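C alpha-dehydrogenase (Sphingobium sp. SYK-6, PDB 4YAG) is a short-chain dehydrogenase/reductase that binds NADH and acts in lignin beta-aryl ether cleavage, probably oxidising the alpha-carbon alcohol of its substrates. Local coordinates at residues N227-E230 and P231-G235; T149-P152 and S153-I157; N115-G118 and P119-I123; L212-T215 and E216-A220. One frame throughout, in Å; residues are numbered along the deposited sequence.

Interaction 1: residues N227-E230 and P231-G235; sequences NWME and PTEVG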
loop_
_atom_site.group_PDB
_atom_site.type_symbol
_atom_site.label_atom_id
_atom_site.label_comp_id
_atom_site.label_asym_id
_atom_site.label_seq_id
_atom_site.Cartn_x
_atom_site.Cartn_y
_atom_site.Cartn_z
ATOM N N ASN A 227 -28.339 5.239 -10.849
ATOM C CA ASN A 227 -27.728 4.374 -11.860
ATOM C C ASN A 227 -26.471 3.662 -11.372
ATOM O O ASN A 227 -25.782 2.996 -12.146
ATOM C CB ASN A 227 -27.398 5.177 -13.123
ATOM C CG ASN A 227 -26.413 6.297 -12.863
ATOM O OD1 ASN A 227 -26.208 6.695 -11.728
ATOM N ND2 ASN A 227 -25.808 6.821 -13.922
ATOM N N TRP A 228 -26.150 3.818 -10.092
ATOM C CA TRP A 228 -25.070 3.032 -9.526
ATOM C C TRP A 228 -25.575 1.608 -9.379
ATOM O O TRP A 228 -26.774 1.349 -9.324
ATOM C CB TRP A 228 -24.593 3.593 -8.189
ATOM C CG TRP A 228 -23.920 4.919 -8.310
ATOM C CD1 TRP A 228 -23.558 5.556 -9.467
ATOM C CD2 TRP A 228 -23.537 5.788 -7.238
ATOM N NE1 TRP A 228 -22.975 6.764 -9.176
ATOM C CE2 TRP A 228 -22.953 6.932 -7.816
ATOM C CE3 TRP A 228 -23.651 5.717 -5.846
ATOM C CZ2 TRP A 228 -22.474 7.994 -7.049
ATOM C CZ3 TRP A 228 -23.172 6.771 -5.087
ATOM C CH2 TRP A 228 -22.594 7.896 -5.690
ATOM N N MET A 229 -24.638 0.676 -9.316
ATOM C CA MET A 229 -24.982 -0.728 -9.326
ATOM C C MET A 229 -25.545 -1.153 -7.963
ATOM O O MET A 229 -25.195 -0.584 -6.925
ATOM C CB MET A 229 -23.736 -1.532 -9.707
ATOM C CG MET A 229 -23.932 -3.049 -9.710
ATOM S SD MET A 229 -22.455 -3.888 -10.301
ATOM C CE MET A 229 -22.587 -3.582 -12.063
ATOM N N GLU A 230 -26.413 -2.152 -7.969
ATOM C CA GLU A 230 -26.962 -2.685 -6.733
ATOM C C GLU A 230 -25.964 -3.608 -6.075
ATOM O O GLU A 230 -25.329 -4.411 -6.751
ATOM C CB GLU A 230 -28.215 -3.488 -7.035
ATOM C CG GLU A 230 -29.402 -2.654 -7.446
ATOM C CD GLU A 230 -29.926 -1.806 -6.302
ATOM O OE1 GLU A 230 -29.620 -2.118 -5.124
ATOM O OE2 GLU A 230 -30.629 -0.821 -6.586
ATOM N N PRO A 231 -25.823 -3.520 -4.746
ATOM C CA PRO A 231 -24.953 -4.463 -4.047
ATOM C C PRO A 231 -25.247 -5.939 -4.336
ATOM O O PRO A 231 -24.291 -6.720 -4.363
ATOM C CB PRO A 231 -25.186 -4.111 -2.577
ATOM C CG PRO A 231 -25.482 -2.663 -2.604
ATOM C CD PRO A 231 -26.258 -2.417 -3.866
ATOM N N THR A 232 -26.493 -6.338 -4.567
ATOM C CA THR A 232 -26.749 -7.768 -4.795
ATOM C C THR A 232 -26.157 -8.236 -6.137
ATOM O O THR A 232 -25.793 -9.406 -6.277
ATOM C CB THR A 232 -28.224 -8.129 -4.721
ATOM O OG1 THR A 232 -28.979 -7.237 -5.541
ATOM C CG2 THR A 232 -28.727 -8.022 -3.273
ATOM N N GLU A 233 -26.061 -7.333 -7.107
ATOM C CA GLU A 233 -25.404 -7.672 -8.367
ATOM C C GLU A 233 -23.927 -7.962 -8.134
ATOM O O GLU A 233 -23.384 -8.927 -8.671
ATOM C CB GLU A 233 -25.564 -6.573 -9.411
ATOM C CG GLU A 233 -24.922 -6.990 -10.744
ATOM C CD GLU A 233 -25.245 -6.099 -11.937
ATOM O OE1 GLU A 233 -25.937 -5.060 -11.791
ATOM O OE2 GLU A 233 -24.786 -6.470 -13.042
ATOM N N VAL A 234 -23.284 -7.162 -7.289
ATOM C CA VAL A 234 -21.901 -7.418 -6.916
ATOM C C VAL A 234 -21.826 -8.745 -6.140
ATOM O O VAL A 234 -20.904 -9.548 -6.318
ATOM C CB VAL A 234 -21.305 -6.271 -6.079
ATOM C CG1 VAL A 234 -19.854 -6.540 -5.772
ATOM C CG2 VAL A 234 -21.438 -4.940 -6.817
ATOM N N GLY A 235 -22.810 -8.986 -5.278
ATOM C CA GLY A 235 -22.843 -10.222 -4.522
ATOM C C GLY A 235 -22.818 -11.441 -5.428
ATOM O O GLY A 235 -22.113 -12.413 -5.139
HETATM O O HOH W 1 -28.807 -4.575 -3.586
HETATM O O HOH W 2 -27.478 -3.478 -10.384
#
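E230 sits at the N-cap of helix 231-244, and its carbonyl starts the first turn with two weak bonds. E233 N donates to E230 O at 3.0 Å with a bent angle of 129°; V234 N donates to E230 O at 3.5 Å, longer but straighter. Beside this turn M229 reaches across to E233. Its CG lies anti to the backbone N (chi1 178°) and the chain bends only at its last torsion, which brings M229 SD to 3.8 Å from V234 CG2 and M229 CE to 3.7 Å from E233 CD; the M229 and E233 side chains cross at about a right angle. Two waters tie the polar groups together: one accepts from E230 N and donates to E233 OE1, the latter at 2.6 Å; the other accepts from T232 N and donates to E230 OE1. E230 OE2 instead forms a salt bridge with K192, so this carboxylate serves both the helix start and the loop after strand 181-187. M229 pairs through its backbone with P190 and K192 of that loop, while V234 packs on I191 and on I17 of helix 16-27, both NADH-binding residues.

Interaction 2: residues T149-P152 and S153-I157; sequences TPMP and SFMAI
M151 and M155 meet in a local contact round the turn that leads into helix 156-177, the helix of the Rossmann-type short-chain dehydrogenase fold that carries the NADH-binding residues Y158 and K162. The chain leaves strand 137-142 as a loop, makes a short 3-10 turn at S153 and F154, and enters the helix with M155 in the N-cap position. The turn is closed by M155 N, which donates to P152 O at 2.9 Å with an N-H...O angle of 154°; the donor stands above the carbonyl plane, 42° out of it. The next bond, A156 N to S153 O at 3.0 Å, carries the winding on into the helix.

The S153 hydroxyl is bonded across the dimer to D174 OD2 of the second subunit; T171 of that subunit packs on M151 and A156. The turn is thus part of the subunit interface, while F154 packs instead on S97 and P99 of its own chain and bonds through its backbone to G98.

P152 adds a looser apolar contact, its ring CD lying 4.4 Å from M155 CG. The thioethers come closer. M151 is bent at both chi2 and chi3, which carries its methyl to the M155 side chain; the two chains cross at a slant. M151 CE touches both M155 CB and M155 CG at 3.8 Å, and ends 3.4 Å from M155 SD.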
loop_
_atom_site.group_PDB
_atom_site.type_symbol
_atom_site.label_atom_id
_atom_site.label_comp_id
_atom_site.label_asym_id
_atom_site.label_seq_id
_atom_site.Cartn_x
_atom_site.Cartn_y
_atom_site.Cartn_z
ATOM N N THR A 149 -6.812 2.480 -11.925
ATOM C CA THR A 149 -6.855 3.591 -12.859
ATOM C C THR A 149 -6.249 4.835 -12.218
ATOM O O THR A 149 -6.330 5.010 -11.008
ATOM C CB THR A 149 -8.299 3.855 -13.325
ATOM O OG1 THR A 149 -8.300 4.583 -14.561
ATOM C CG2 THR A 149 -9.098 4.594 -12.279
ATOM N N PRO A 150 -5.628 5.713 -13.019
ATOM C CA PRO A 150 -4.986 6.859 -12.364
ATOM C C PRO A 150 -5.975 7.756 -11.631
ATOM O O PRO A 150 -7.035 8.051 -12.159
ATOM C CB PRO A 150 -4.370 7.619 -13.536
ATOM C CG PRO A 150 -4.058 6.526 -14.528
ATOM C CD PRO A 150 -5.237 5.596 -14.438
ATOM N N MET A 151 -5.588 8.191 -10.432
ATOM C CA MET A 151 -6.449 9.003 -9.588
ATOM C C MET A 151 -5.768 10.321 -9.258
ATOM O O MET A 151 -4.536 10.403 -9.247
ATOM C CB MET A 151 -6.755 8.257 -8.294
ATOM C CG MET A 151 -7.523 6.952 -8.524
ATOM S SD MET A 151 -9.205 7.180 -9.170
ATOM C CE MET A 151 -10.017 7.907 -7.760
ATOM N N PRO A 152 -6.574 11.336 -8.946
ATOM C CA PRO A 152 -6.062 12.654 -8.557
ATOM C C PRO A 152 -5.709 12.717 -7.073
ATOM O O PRO A 152 -6.053 11.810 -6.293
ATOM C CB PRO A 152 -7.225 13.577 -8.883
ATOM C CG PRO A 152 -8.433 12.745 -8.754
ATOM C CD PRO A 152 -8.035 11.322 -9.076
ATOM N N SER A 153 -5.012 13.781 -6.684
ATOM C CA SER A 153 -4.442 13.881 -5.356
ATOM C C SER A 153 -5.496 13.904 -4.239
ATOM O O SER A 153 -5.191 13.522 -3.120
ATOM C CB SER A 153 -3.558 15.137 -5.265
ATOM O OG SER A 153 -4.346 16.293 -5.452
ATOM N N PHE A 154 -6.699 14.374 -4.559
ATOM C CA PHE A 154 -7.843 14.391 -3.626
ATOM C C PHE A 154 -8.114 12.975 -3.139
ATOM O O PHE A 154 -8.665 12.780 -2.058
ATOM C CB PHE A 154 -9.075 14.958 -4.369
ATOM C CG PHE A 154 -10.276 15.234 -3.515
ATOM C CD1 PHE A 154 -11.246 14.265 -3.321
ATOM C CD2 PHE A 154 -10.486 16.504 -2.980
ATOM C CE1 PHE A 154 -12.390 14.543 -2.559
ATOM C CE2 PHE A 154 -11.629 16.786 -2.224
ATOM C CZ PHE A 154 -12.570 15.795 -2.014
ATOM N N MET A 155 -7.733 11.982 -3.934
ATOM C CA MET A 155 -7.980 10.575 -3.588
ATOM C C MET A 155 -6.698 9.809 -3.273
ATOM O O MET A 155 -6.664 8.587 -3.341
ATOM C CB MET A 155 -8.713 9.893 -4.740
ATOM C CG MET A 155 -9.936 10.686 -5.179
ATOM S SD MET A 155 -11.453 9.740 -5.263
ATOM C CE MET A 155 -12.464 10.874 -6.214
ATOM N N ALA A 156 -5.638 10.516 -2.901
ATOM C CA ALA A 156 -4.346 9.858 -2.720
ATOM C C ALA A 156 -4.366 8.748 -1.679
ATOM O O ALA A 156 -3.810 7.674 -1.901
ATOM C CB ALA A 156 -3.276 10.857 -2.363
ATOM N N ILE A 157 -4.956 9.016 -0.516
ATOM C CA ILE A 157 -4.894 8.044 0.578
ATOM C C ILE A 157 -5.689 6.779 0.213
ATOM O O ILE A 157 -5.258 5.642 0.465
ATOM C CB ILE A 157 -5.394 8.668 1.884
ATOM C CG1 ILE A 157 -4.528 9.870 2.259
ATOM C CG2 ILE A 157 -5.369 7.628 3.009
ATOM C CD1 ILE A 157 -5.031 10.661 3.455
#

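Interaction 3: residues N115-G118 and P119-I123; sequences NLMG and PINGI
P119 presses its ring against the turn before it: P119 CD lies 3.2 Å from L116 O and 3.7 Å from N115 O, and G118, with no side chain, leaves room for the ring. This is the tight part of the contact. A proline has no N-H to give, so helix 105-133 is kinked here, with a wider pi-type turn at 115-117. Regular helical bonding picks up at once: I120 N donates to L116 O at 3.3 Å, N121 N to M117 O at a short 2.7 Å, and G122 N to G118 O.

The more open side belongs to M117, the one partly exposed residue among those that touch. Its chain is folded back by chi2 and chi3 (54° and 67°), so that M117 SD rests 3.7 Å from I120 CG2 and 3.5 Å from N121 OD1. The side chains of L116 and I120 meet at their ends, L116 CD1 to I120 CD1 at 3.9 Å. The second subunit packs here, its T160 on L116, its L112 on M117 and its W108 on I120.

The side-chain amides of N115 and N121 are buried and hydrogen-bonded. The N121 amide crosses M117 at about a right angle, giving its ND2 to V65 O and taking R68 NE on OD1, while N115 ND2 bonds to I94 O beside Y158. N115 probably corresponds to the conserved asparagine of this helix in classical short-chain dehydrogenases; the missing N-H of P119 probably leaves the N115 carbonyl able to serve a water of a proton relay, as in those relatives.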
loop_
_atom_site.group_PDB
_atom_site.type_symbol
_atom_site.label_atom_id
_atom_site.label_comp_id
_atom_site.label_asym_id
_atom_site.label_seq_id
_atom_site.Cartn_x
_atom_site.Cartn_y
_atom_site.Cartn_z
ATOM N N ASN A 115 -8.300 0.607 5.321
ATOM C CA ASN A 115 -8.385 0.068 3.968
ATOM C C ASN A 115 -7.255 -0.894 3.579
ATOM O O ASN A 115 -7.419 -1.684 2.655
ATOM C CB ASN A 115 -8.482 1.202 2.934
ATOM C CG ASN A 115 -9.808 1.953 2.991
ATOM O OD1 ASN A 115 -10.758 1.524 3.645
ATOM N ND2 ASN A 115 -9.871 3.096 2.318
ATOM N N LEU A 116 -6.136 -0.854 4.296
ATOM C CA LEU A 116 -5.043 -1.772 4.024
ATOM C C LEU A 116 -4.806 -2.699 5.215
ATOM O O LEU A 116 -4.748 -3.939 5.051
ATOM C CB LEU A 116 -3.764 -1.009 3.653
ATOM C CG LEU A 116 -2.535 -1.903 3.437
ATOM C CD1 LEU A 116 -2.789 -3.009 2.430
ATOM C CD2 LEU A 116 -1.305 -1.080 2.993
ATOM N N MET A 117 -4.675 -2.163 6.425
ATOM C CA MET A 117 -4.415 -3.034 7.559
ATOM C C MET A 117 -5.657 -3.864 7.932
ATOM O O MET A 117 -5.524 -4.930 8.502
ATOM C CB MET A 117 -3.861 -2.265 8.770
ATOM C CG MET A 117 -3.297 -3.181 9.853
ATOM S SD MET A 117 -2.039 -4.351 9.237
ATOM C CE MET A 117 -0.753 -3.220 8.805
ATOM N N GLY A 118 -6.849 -3.393 7.598
ATOM C CA GLY A 118 -8.053 -4.173 7.881
ATOM C C GLY A 118 -7.963 -5.548 7.217
ATOM O O GLY A 118 -8.081 -6.581 7.895
ATOM N N PRO A 119 -7.722 -5.594 5.896
ATOM C CA PRO A 119 -7.581 -6.897 5.233
ATOM C C PRO A 119 -6.393 -7.699 5.744
ATOM O O PRO A 119 -6.487 -8.901 5.883
ATOM C CB PRO A 119 -7.421 -6.539 3.748
ATOM C CG PRO A 119 -8.141 -5.215 3.621
ATOM C CD PRO A 119 -7.912 -4.499 4.929
ATOM N N ILE A 120 -5.266 -7.049 6.007
ATOM C CA ILE A 120 -4.137 -7.774 6.543
ATOM C C ILE A 120 -4.488 -8.403 7.891
ATOM O O ILE A 120 -4.189 -9.582 8.128
ATOM C CB ILE A 120 -2.876 -6.864 6.652
ATOM C CG1 ILE A 120 -2.397 -6.483 5.248
ATOM C CG2 ILE A 120 -1.808 -7.562 7.461
ATOM C CD1 ILE A 120 -1.414 -5.320 5.208
ATOM N N ASN A 121 -5.160 -7.637 8.763
ATOM C CA ASN A 121 -5.537 -8.166 10.084
ATOM C C ASN A 121 -6.493 -9.347 9.933
ATOM O O ASN A 121 -6.434 -10.325 10.670
ATOM C CB ASN A 121 -6.211 -7.084 10.932
ATOM C CG ASN A 121 -5.243 -6.032 11.446
ATOM O OD1 ASN A 121 -4.006 -6.205 11.397
ATOM N ND2 ASN A 121 -5.798 -4.945 11.988
ATOM N N GLY A 122 -7.386 -9.250 8.963
ATOM C CA GLY A 122 -8.270 -10.374 8.673
ATOM C C GLY A 122 -7.514 -11.621 8.263
ATOM O O GLY A 122 -7.756 -12.723 8.763
ATOM N N ILE A 123 -6.562 -11.458 7.351
ATOM C CA ILE A 123 -5.753 -12.584 6.940
ATOM C C ILE A 123 -4.986 -13.167 8.133
ATOM O O ILE A 123 -4.924 -14.384 8.341
ATOM C CB ILE A 123 -4.797 -12.152 5.802
ATOM C CG1 ILE A 123 -5.605 -11.861 4.535
ATOM C CG2 ILE A 123 -3.756 -13.223 5.528
ATOM C CD1 ILE A 123 -4.892 -10.946 3.525
#

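Interaction 4: residues L212-T215 and E216-A220; sequences LAET and EQQLA
L212 stands at the N-cap of helix 213-219, and its carbonyl meets E216 twice over. L212 O accepts E216 N at 2.9 Å, nearly along the C=O axis (164°), and the E216 chain then passes close beside the same oxygen, with E216 CG 3.4 Å from L212 O. The extended chain takes the carboxylate on to R202, which forms a salt bridge with E216 OE2. The L212 side chain itself packs on P99 and D102 and on D107 of helix 105-133.

A213 repeats the pattern one residue on. Its oxygen, A213 O, receives Q217 N at 2.9 Å and is brushed by Q217 CG at 3.3 Å. Because Q217 CG lies anti to its own carbonyl carbon, beside the backbone N (chi1 -68°), the side chain runs back along the helix, and its amide ends near A213, with Q217 NE2 4.2 Å from A213 CB.

These are the i to i+4 bonds of an alpha-helix. The short helix falls between strand 181-187 and helix 231-244, the part of short-chain dehydrogenases that usually forms the substrate-binding lobe; here the side chain of L219 lies about 9 Å from the bound NADH.

E214 follows, its carbonyl oxygen E214 O taking Q218 N at 3.1 Å. T215 comes last. T215 O accepts L219 N, and T215 OG1 holds a water at 2.7 Å, which in turn donates a weak bond to Q218 OE1. The T215 side chain packs on P99, and L219 lies against D95.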
loop_
_atom_site.group_PDB
_atom_site.type_symbol
_atom_site.label_atom_id
_atom_site.label_comp_id
_atom_site.label_asym_id
_atom_site.label_seq_id
_atom_site.Cartn_x
_atom_site.Cartn_y
_atom_site.Cartn_z
ATOM N N LEU A 212 -9.657 16.797 7.650
ATOM C CA LEU A 212 -10.673 16.539 6.630
ATOM C C LEU A 212 -12.104 16.488 7.180
ATOM O O LEU A 212 -13.004 15.990 6.514
ATOM C CB LEU A 212 -10.362 15.213 5.922
ATOM C CG LEU A 212 -9.029 15.214 5.183
ATOM C CD1 LEU A 212 -8.730 13.859 4.578
ATOM C CD2 LEU A 212 -8.994 16.309 4.116
ATOM N N ALA A 213 -12.331 16.998 8.380
ATOM C CA ALA A 213 -13.677 16.964 8.943
ATOM C C ALA A 213 -14.670 17.668 8.021
ATOM O O ALA A 213 -15.793 17.202 7.843
ATOM C CB ALA A 213 -13.698 17.586 10.317
ATOM N N GLU A 214 -14.258 18.790 7.435
ATOM C CA GLU A 214 -15.154 19.549 6.569
ATOM C C GLU A 214 -15.523 18.723 5.343
ATOM O O GLU A 214 -16.688 18.706 4.916
ATOM C CB GLU A 214 -14.527 20.888 6.159
ATOM C CG GLU A 214 -15.414 21.726 5.250
ATOM C CD GLU A 214 -14.802 23.085 4.901
ATOM O OE1 GLU A 214 -13.753 23.452 5.485
ATOM O OE2 GLU A 214 -15.379 23.783 4.034
ATOM N N THR A 215 -14.545 18.013 4.794
ATOM C CA THR A 215 -14.790 17.167 3.641
ATOM C C THR A 215 -15.760 16.047 4.003
ATOM O O THR A 215 -16.666 15.731 3.236
ATOM C CB THR A 215 -13.482 16.594 3.077
ATOM O OG1 THR A 215 -12.686 17.686 2.589
ATOM C CG2 THR A 215 -13.764 15.646 1.942
ATOM N N GLU A 216 -15.570 15.454 5.177
ATOM C CA GLU A 216 -16.449 14.372 5.623
ATOM C C GLU A 216 -17.875 14.856 5.818
ATOM O O GLU A 216 -18.843 14.128 5.534
ATOM C CB GLU A 216 -15.921 13.769 6.931
ATOM C CG GLU A 216 -14.639 12.987 6.760
ATOM C CD GLU A 216 -14.092 12.442 8.063
ATOM O OE1 GLU A 216 -14.345 13.057 9.115
ATOM O OE2 GLU A 216 -13.425 11.375 8.035
ATOM N N GLN A 217 -18.032 16.077 6.313
ATOM C CA GLN A 217 -19.383 16.607 6.518
ATOM C C GLN A 217 -20.071 16.867 5.178
ATOM O O GLN A 217 -21.277 16.673 5.055
ATOM C CB GLN A 217 -19.342 17.859 7.374
ATOM C CG GLN A 217 -18.924 17.585 8.803
ATOM C CD GLN A 217 -18.473 18.844 9.518
ATOM O OE1 GLN A 217 -18.779 19.955 9.085
ATOM N NE2 GLN A 217 -17.728 18.676 10.609
ATOM N N GLN A 218 -19.311 17.265 4.157
ATOM C CA GLN A 218 -19.907 17.473 2.838
ATOM C C GLN A 218 -20.271 16.110 2.258
ATOM O O GLN A 218 -21.356 15.934 1.699
ATOM C CB GLN A 218 -18.944 18.187 1.887
ATOM C CG GLN A 218 -18.792 19.674 2.108
ATOM C CD GLN A 218 -17.704 20.284 1.230
ATOM O OE1 GLN A 218 -16.806 19.582 0.749
ATOM N NE2 GLN A 218 -17.779 21.599 1.022
ATOM N N LEU A 219 -19.362 15.143 2.418
ATOM C CA LEU A 219 -19.574 13.801 1.880
ATOM C C LEU A 219 -20.867 13.194 2.412
ATOM O O LEU A 219 -21.599 12.520 1.688
ATOM C CB LEU A 219 -18.386 12.890 2.213
ATOM C CG LEU A 219 -18.501 11.420 1.799
ATOM C CD1 LEU A 219 -18.527 11.245 0.294
ATOM C CD2 LEU A 219 -17.345 10.647 2.388
ATOM N N ALA A 220 -21.159 13.453 3.677
ATOM C CA ALA A 220 -22.346 12.881 4.319
ATOM C C ALA A 220 -23.645 13.279 3.616
ATOM O O ALA A 220 -24.673 12.599 3.756
ATOM C CB ALA A 220 -22.388 13.291 5.779
HETATM O O HOH W 3 -13.544 19.052 0.442
#

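Interaction 3 is the buried one, near the centre of the chain; interactions 1 and 4 lie at the surface, and interaction 2 is in between, partly covered by the second subunit, which also touches interaction 3. Interactions 1, 2 and 4 include a helix start, while interaction 3 lies within helix 105-133. Methionine contacts mark the first three, whereas 212-220 is held by backbone helix bonds, with a water bridging T215 and Q218. Interactions 2 and 4 touch directly, through F154 CZ and T215 CG2 at 4.1 Å. Interactions 1 and 3 lie on opposite sides of the chain's centre, their centres about 24 Å apart.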